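Local coordinates for protein CG5036 (Drosophila melanogaster, PDB 4IGU) that probably suppresses G-protein signalling through its RGS domain, binding G alpha subunits, activating their GTPase and inhibiting GDP release, at residues A[102-105]-A[111-114]; A[42-47]-A[51-56]. One frame throughout, in Å; residues are numbered along the deposited sequence.

Interaction 1 of 2, residues A[102-105]-A[111-114]; sequences RNMI and TFDE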
loop_
_atom_site.group_PDB
_atom_site.type_symbol
_atom_site.label_atom_id
_atom_site.label_comp_id
_atom_site.label_asym_id
_atom_site.label_seq_id
_atom_site.Cartn_x
_atom_site.Cartn_y
_atom_site.Cartn_z
ATOM N N ARG A 102 -18.793 3.134 -11.240
ATOM C CA ARG A 102 -19.400 4.319 -11.821
ATOM C C ARG A 102 -18.329 5.359 -12.140
ATOM O O ARG A 102 -18.421 6.036 -13.165
ATOM C CB ARG A 102 -20.504 4.889 -10.902
ATOM C CG ARG A 102 -21.697 3.923 -10.722
ATOM C CD ARG A 102 -22.907 4.562 -10.015
ATOM N NE ARG A 102 -22.736 4.678 -8.562
ATOM C CZ ARG A 102 -23.135 3.761 -7.678
ATOM N NH1 ARG A 102 -22.942 3.955 -6.375
ATOM N NH2 ARG A 102 -23.727 2.646 -8.097
ATOM N N ASN A 103 -17.319 5.493 -11.268
ATOM C CA ASN A 103 -16.246 6.485 -11.490
ATOM C C ASN A 103 -15.375 6.149 -12.687
ATOM O O ASN A 103 -14.617 6.993 -13.160
ATOM C CB ASN A 103 -15.330 6.626 -10.266
ATOM C CG ASN A 103 -15.999 7.330 -9.096
ATOM O OD1 ASN A 103 -17.070 7.901 -9.241
ATOM N ND2 ASN A 103 -15.348 7.311 -7.935
ATOM N N MET A 104 -15.449 4.906 -13.154
ATOM C CA MET A 104 -14.584 4.458 -14.236
ATOM C C MET A 104 -15.127 4.822 -15.598
ATOM O O MET A 104 -14.459 4.597 -16.617
ATOM C CB MET A 104 -14.329 2.946 -14.151
ATOM C CG MET A 104 -13.227 2.583 -13.150
ATOM S SD MET A 104 -11.604 3.282 -13.574
ATOM C CE MET A 104 -11.270 2.559 -15.179
ATOM N N ILE A 105 -16.335 5.382 -15.638
ATOM C CA ILE A 105 -16.892 5.795 -16.921
ATOM C C ILE A 105 -16.105 6.984 -17.464
ATOM O O ILE A 105 -15.832 7.065 -18.665
ATOM C CB ILE A 105 -18.411 6.129 -16.838
ATOM C CG1 ILE A 105 -19.201 4.911 -16.352
ATOM C CG2 ILE A 105 -18.950 6.551 -18.199
ATOM C CD1 ILE A 105 -19.035 3.693 -17.239
ATOM N N THR A 111 -10.842 8.708 -8.751
ATOM C CA THR A 111 -11.708 7.551 -9.026
ATOM C C THR A 111 -11.658 6.477 -7.937
ATOM O O THR A 111 -12.698 5.936 -7.523
ATOM C CB THR A 111 -11.370 6.945 -10.414
ATOM O OG1 THR A 111 -11.900 7.811 -11.429
ATOM C CG2 THR A 111 -11.965 5.557 -10.589
ATOM N N PHE A 112 -10.456 6.178 -7.445
ATOM C CA PHE A 112 -10.311 5.092 -6.467
ATOM C C PHE A 112 -10.252 5.527 -5.003
ATOM O O PHE A 112 -9.966 4.695 -4.130
ATOM C CB PHE A 112 -9.055 4.274 -6.781
ATOM C CG PHE A 112 -9.031 3.722 -8.178
ATOM C CD1 PHE A 112 -9.726 2.567 -8.485
ATOM C CD2 PHE A 112 -8.332 4.370 -9.186
ATOM C CE1 PHE A 112 -9.712 2.049 -9.778
ATOM C CE2 PHE A 112 -8.318 3.858 -10.488
ATOM C CZ PHE A 112 -9.008 2.707 -10.778
ATOM N N ASP A 113 -10.503 6.802 -4.718
ATOM C CA ASP A 113 -10.360 7.279 -3.340
ATOM C C ASP A 113 -11.014 6.394 -2.270
ATOM O O ASP A 113 -10.372 6.047 -1.281
ATOM C CB ASP A 113 -10.817 8.730 -3.210
ATOM C CG ASP A 113 -9.783 9.690 -3.726
ATOM O OD1 ASP A 113 -8.825 9.199 -4.353
ATOM O OD2 ASP A 113 -9.925 10.916 -3.515
ATOM N N GLU A 114 -12.271 6.015 -2.474
ATOM C CA GLU A 114 -12.973 5.188 -1.496
ATOM C C GLU A 114 -12.296 3.835 -1.290
ATOM O O GLU A 114 -12.208 3.342 -0.161
ATOM C CB GLU A 114 -14.440 4.994 -1.914
ATOM C CG GLU A 114 -15.235 6.282 -1.955
ATOM C CD GLU A 114 -16.306 6.360 -0.875
ATOM O OE1 GLU A 114 -17.352 6.996 -1.137
ATOM O OE2 GLU A 114 -16.102 5.799 0.229
#

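Interaction 2 of 2, residues A[42-47]-A[51-56]; sequences FLRSEF and NILFWL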
loop_
_atom_site.group_PDB
_atom_site.type_symbol
_atom_site.label_atom_id
_atom_site.label_comp_id
_atom_site.label_asym_id
_atom_site.label_seq_id
_atom_site.Cartn_x
_atom_site.Cartn_y
_atom_site.Cartn_z
ATOM N N PHE A 42 7.006 -8.005 3.950
ATOM C CA PHE A 42 6.236 -8.679 4.973
ATOM C C PHE A 42 4.856 -9.071 4.461
ATOM O O PHE A 42 4.372 -10.162 4.752
ATOM C CB PHE A 42 6.092 -7.793 6.210
ATOM C CG PHE A 42 5.173 -8.366 7.243
ATOM C CD1 PHE A 42 5.560 -9.473 7.991
ATOM C CD2 PHE A 42 3.918 -7.814 7.460
ATOM C CE1 PHE A 42 4.715 -10.009 8.943
ATOM C CE2 PHE A 42 3.066 -8.349 8.404
ATOM C CZ PHE A 42 3.467 -9.448 9.149
ATOM N N LEU A 43 4.218 -8.172 3.714
ATOM C CA LEU A 43 2.899 -8.456 3.160
ATOM C C LEU A 43 2.959 -9.608 2.166
ATOM O O LEU A 43 2.024 -10.407 2.085
ATOM C CB LEU A 43 2.317 -7.219 2.475
ATOM C CG LEU A 43 1.939 -6.075 3.408
ATOM C CD1 LEU A 43 1.530 -4.848 2.606
ATOM C CD2 LEU A 43 0.810 -6.530 4.318
ATOM N N ARG A 44 4.041 -9.676 1.395
ATOM C CA ARG A 44 4.203 -10.765 0.431
ATOM C C ARG A 44 4.231 -12.092 1.188
ATOM O O ARG A 44 3.553 -13.059 0.815
ATOM C CB ARG A 44 5.473 -10.561 -0.409
ATOM C CG ARG A 44 5.755 -11.664 -1.427
ATOM C CD ARG A 44 6.792 -11.225 -2.463
ATOM N NE ARG A 44 6.275 -10.143 -3.302
ATOM C CZ ARG A 44 6.587 -8.857 -3.152
ATOM N NH1 ARG A 44 7.433 -8.483 -2.198
ATOM N NH2 ARG A 44 6.057 -7.947 -3.959
ATOM N N SER A 45 4.982 -12.113 2.286
ATOM C CA SER A 45 5.060 -13.287 3.150
ATOM C C SER A 45 3.676 -13.652 3.684
ATOM O O SER A 45 3.441 -14.781 4.113
ATOM C CB SER A 45 6.003 -13.016 4.325
ATOM O OG SER A 45 5.287 -12.445 5.412
ATOM N N GLU A 46 2.756 -12.694 3.636
ATOM C CA GLU A 46 1.401 -12.897 4.135
ATOM C C GLU A 46 0.364 -13.036 3.017
ATOM O O GLU A 46 -0.842 -13.057 3.282
ATOM C CB GLU A 46 1.015 -11.725 5.037
ATOM C CG GLU A 46 0.580 -12.154 6.415
ATOM C CD GLU A 46 0.345 -10.989 7.343
ATOM O OE1 GLU A 46 -0.148 -9.938 6.874
ATOM O OE2 GLU A 46 0.649 -11.137 8.545
ATOM N N PHE A 47 0.830 -13.121 1.772
ATOM C CA PHE A 47 -0.068 -13.193 0.614
ATOM C C PHE A 47 -1.076 -12.041 0.567
ATOM O O PHE A 47 -2.251 -12.243 0.256
ATOM C CB PHE A 47 -0.799 -14.540 0.587
ATOM C CG PHE A 47 0.121 -15.724 0.672
ATOM C CD1 PHE A 47 0.735 -16.223 -0.467
ATOM C CD2 PHE A 47 0.379 -16.332 1.892
ATOM C CE1 PHE A 47 1.590 -17.314 -0.393
ATOM C CE2 PHE A 47 1.231 -17.420 1.976
ATOM C CZ PHE A 47 1.839 -17.910 0.831
ATOM N N ASN A 51 -2.350 -5.369 -1.564
ATOM C CA ASN A 51 -2.874 -4.222 -0.828
ATOM C C ASN A 51 -1.991 -2.974 -0.951
ATOM O O ASN A 51 -2.476 -1.877 -1.246
ATOM C CB ASN A 51 -3.083 -4.596 0.642
ATOM C CG ASN A 51 -4.337 -5.417 0.856
ATOM O OD1 ASN A 51 -5.206 -5.460 -0.014
ATOM N ND2 ASN A 51 -4.448 -6.063 2.022
ATOM N N ILE A 52 -0.694 -3.124 -0.718
ATOM C CA ILE A 52 0.195 -1.970 -0.821
ATOM C C ILE A 52 0.493 -1.597 -2.284
ATOM O O ILE A 52 0.671 -0.417 -2.619
ATOM C CB ILE A 52 1.499 -2.165 0.012
ATOM C CG1 ILE A 52 2.176 -0.819 0.270
ATOM C CG2 ILE A 52 2.438 -3.183 -0.669
ATOM C CD1 ILE A 52 3.324 -0.879 1.256
ATOM N N LEU A 53 0.543 -2.590 -3.162
ATOM C CA LEU A 53 0.779 -2.301 -4.569
ATOM C C LEU A 53 -0.402 -1.502 -5.156
ATOM O O LEU A 53 -0.204 -0.548 -5.921
ATOM C CB LEU A 53 1.045 -3.598 -5.347
ATOM C CG LEU A 53 2.396 -4.242 -4.982
ATOM C CD1 LEU A 53 2.472 -5.709 -5.375
ATOM C CD2 LEU A 53 3.533 -3.473 -5.640
ATOM N N PHE A 54 -1.623 -1.865 -4.776
ATOM C CA PHE A 54 -2.802 -1.089 -5.191
ATOM C C PHE A 54 -2.706 0.316 -4.633
ATOM O O PHE A 54 -2.921 1.303 -5.349
ATOM C CB PHE A 54 -4.089 -1.770 -4.702
ATOM C CG PHE A 54 -5.341 -0.919 -4.847
ATOM C CD1 PHE A 54 -5.857 -0.610 -6.103
ATOM C CD2 PHE A 54 -6.027 -0.476 -3.721
ATOM C CE1 PHE A 54 -7.023 0.147 -6.234
ATOM C CE2 PHE A 54 -7.196 0.288 -3.844
ATOM C CZ PHE A 54 -7.687 0.604 -5.098
ATOM N N TRP A 55 -2.357 0.415 -3.352
ATOM C CA TRP A 55 -2.265 1.714 -2.685
ATOM C C TRP A 55 -1.205 2.603 -3.344
ATOM O O TRP A 55 -1.424 3.794 -3.570
ATOM C CB TRP A 55 -1.985 1.547 -1.179
ATOM C CG TRP A 55 -2.106 2.860 -0.428
ATOM C CD1 TRP A 55 -3.237 3.394 0.117
ATOM C CD2 TRP A 55 -1.059 3.815 -0.190
ATOM N NE1 TRP A 55 -2.958 4.615 0.694
ATOM C CE2 TRP A 55 -1.626 4.894 0.514
ATOM C CE3 TRP A 55 0.308 3.855 -0.507
ATOM C CZ2 TRP A 55 -0.876 6.004 0.919
ATOM C CZ3 TRP A 55 1.052 4.958 -0.106
ATOM C CH2 TRP A 55 0.459 6.016 0.604
ATOM N N LEU A 56 -0.064 2.021 -3.679
ATOM C CA LEU A 56 0.968 2.774 -4.381
ATOM C C LEU A 56 0.518 3.176 -5.795
ATOM O O LEU A 56 0.871 4.254 -6.289
ATOM C CB LEU A 56 2.260 1.961 -4.431
ATOM C CG LEU A 56 2.915 1.745 -3.072
ATOM C CD1 LEU A 56 3.989 0.682 -3.192
ATOM C CD2 LEU A 56 3.494 3.053 -2.552
#

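Interaction 1 of 2, residues A[102-105]-A[111-114]
Asn103 reaches across to the backbone of Thr111: its ND2 donates to Thr111 O over 3.0 Å. The bond is nearly straight, with an N-H...O angle of 174°, and the acceptor lies in the plane of the amide. Just behind the amide, Asn103 CB presses on Thr111 CG2 at 3.5 Å. That methyl is the hub of the closely packed part. CG2 points away from the backbone N of Thr111 (chi1 of OG1 is -75°) and sits over the centre of one face of the Phe112 ring, 3.9 Å above its plane. The sulfur contacts are looser. Met104 SD comes to 3.8 Å from the same Thr111 CG2. The chain of Met104, bent at chi2 and chi3, also brings SD within 3.9 Å of Phe112 CZ, an oblique Met-aromatic contact. Ala74 of helix 67-81 touches both Met104 and Phe112. Thr111 and Phe112 are buried, whereas Asn103 and Met104 stay partly exposed to solvent. Thr111 OG1 is taken up by the backbone N of Thr108 in the connecting loop. Phe112 then holds the N-cap position of helix 113-132, and the contact closes a loop joining two helices of the all-helical RGS domain.

Interaction 2 of 2, residues A[42-47]-A[51-56]
A Schellman motif ends helix 33-45, and the short turn after it leads straight into helix 50-61, giving a tight turn between two consecutive helices of the RGS domain. Phe47, with positive phi, is its C-prime residue: Phe47 N bonds to Arg44 O at 2.9 Å, and Ser48 N to Leu43 O. Within the last turn, Ser45 OG donates to Phe42 O, three residues earlier.

Across the corner the work falls to Leu43 and Ile52, whose CA atoms are 8.1 Å apart. Leu43 meets Ile52 with one branch, CD1, which lies 3.7 Å from Ile52 CB and 3.8 Å from Ile52 CG2. The two side chains cross at about a right angle, and a single methyl rests against the branch point of the isoleucine. Ile52 CG1 runs opposite its backbone N (chi1 -161°), which sets CG2 between N and the carbonyl carbon, where it helps receive that methyl. Both residues are buried; Ser127 of helix 113-132 touches Leu43, and Phe39 touches Ile52.

At the outer margin, Arg44 NH2 comes to 4.5 Å from Leu53 CD1, while the same NH2 is hydrogen-bonded to Gln40 OE1. No hydrogen bond joins 42-47 to 51-56, so the two helices meet here through apolar van der Waals packing, with the Arg44 guanidinium at the solvent-exposed margin, held by Gln40.

After helices 16-21 and 26-30, the chain runs through helix 33-45, turns, and enters helix 50-61; interaction 2 closes this short connection, with three residues between its segments. Helix 67-81 and helix 94-103 follow before interaction 1 closes the connection from helix 94-103 to helix 113-132, with five residues between its segments. The two contacts are in series, neither nested nor crossed, and lie about 21 Å apart, centre to centre. They still meet through packing: Phe54, in segment 51-56, brings CZ to 4.3 Å from Phe112 CB. Helix 113-132 links them further, starting at interaction 1 and later passing Leu43 with Ser127, while Ile77 of helix 67-81 touches both Phe54 and Phe112.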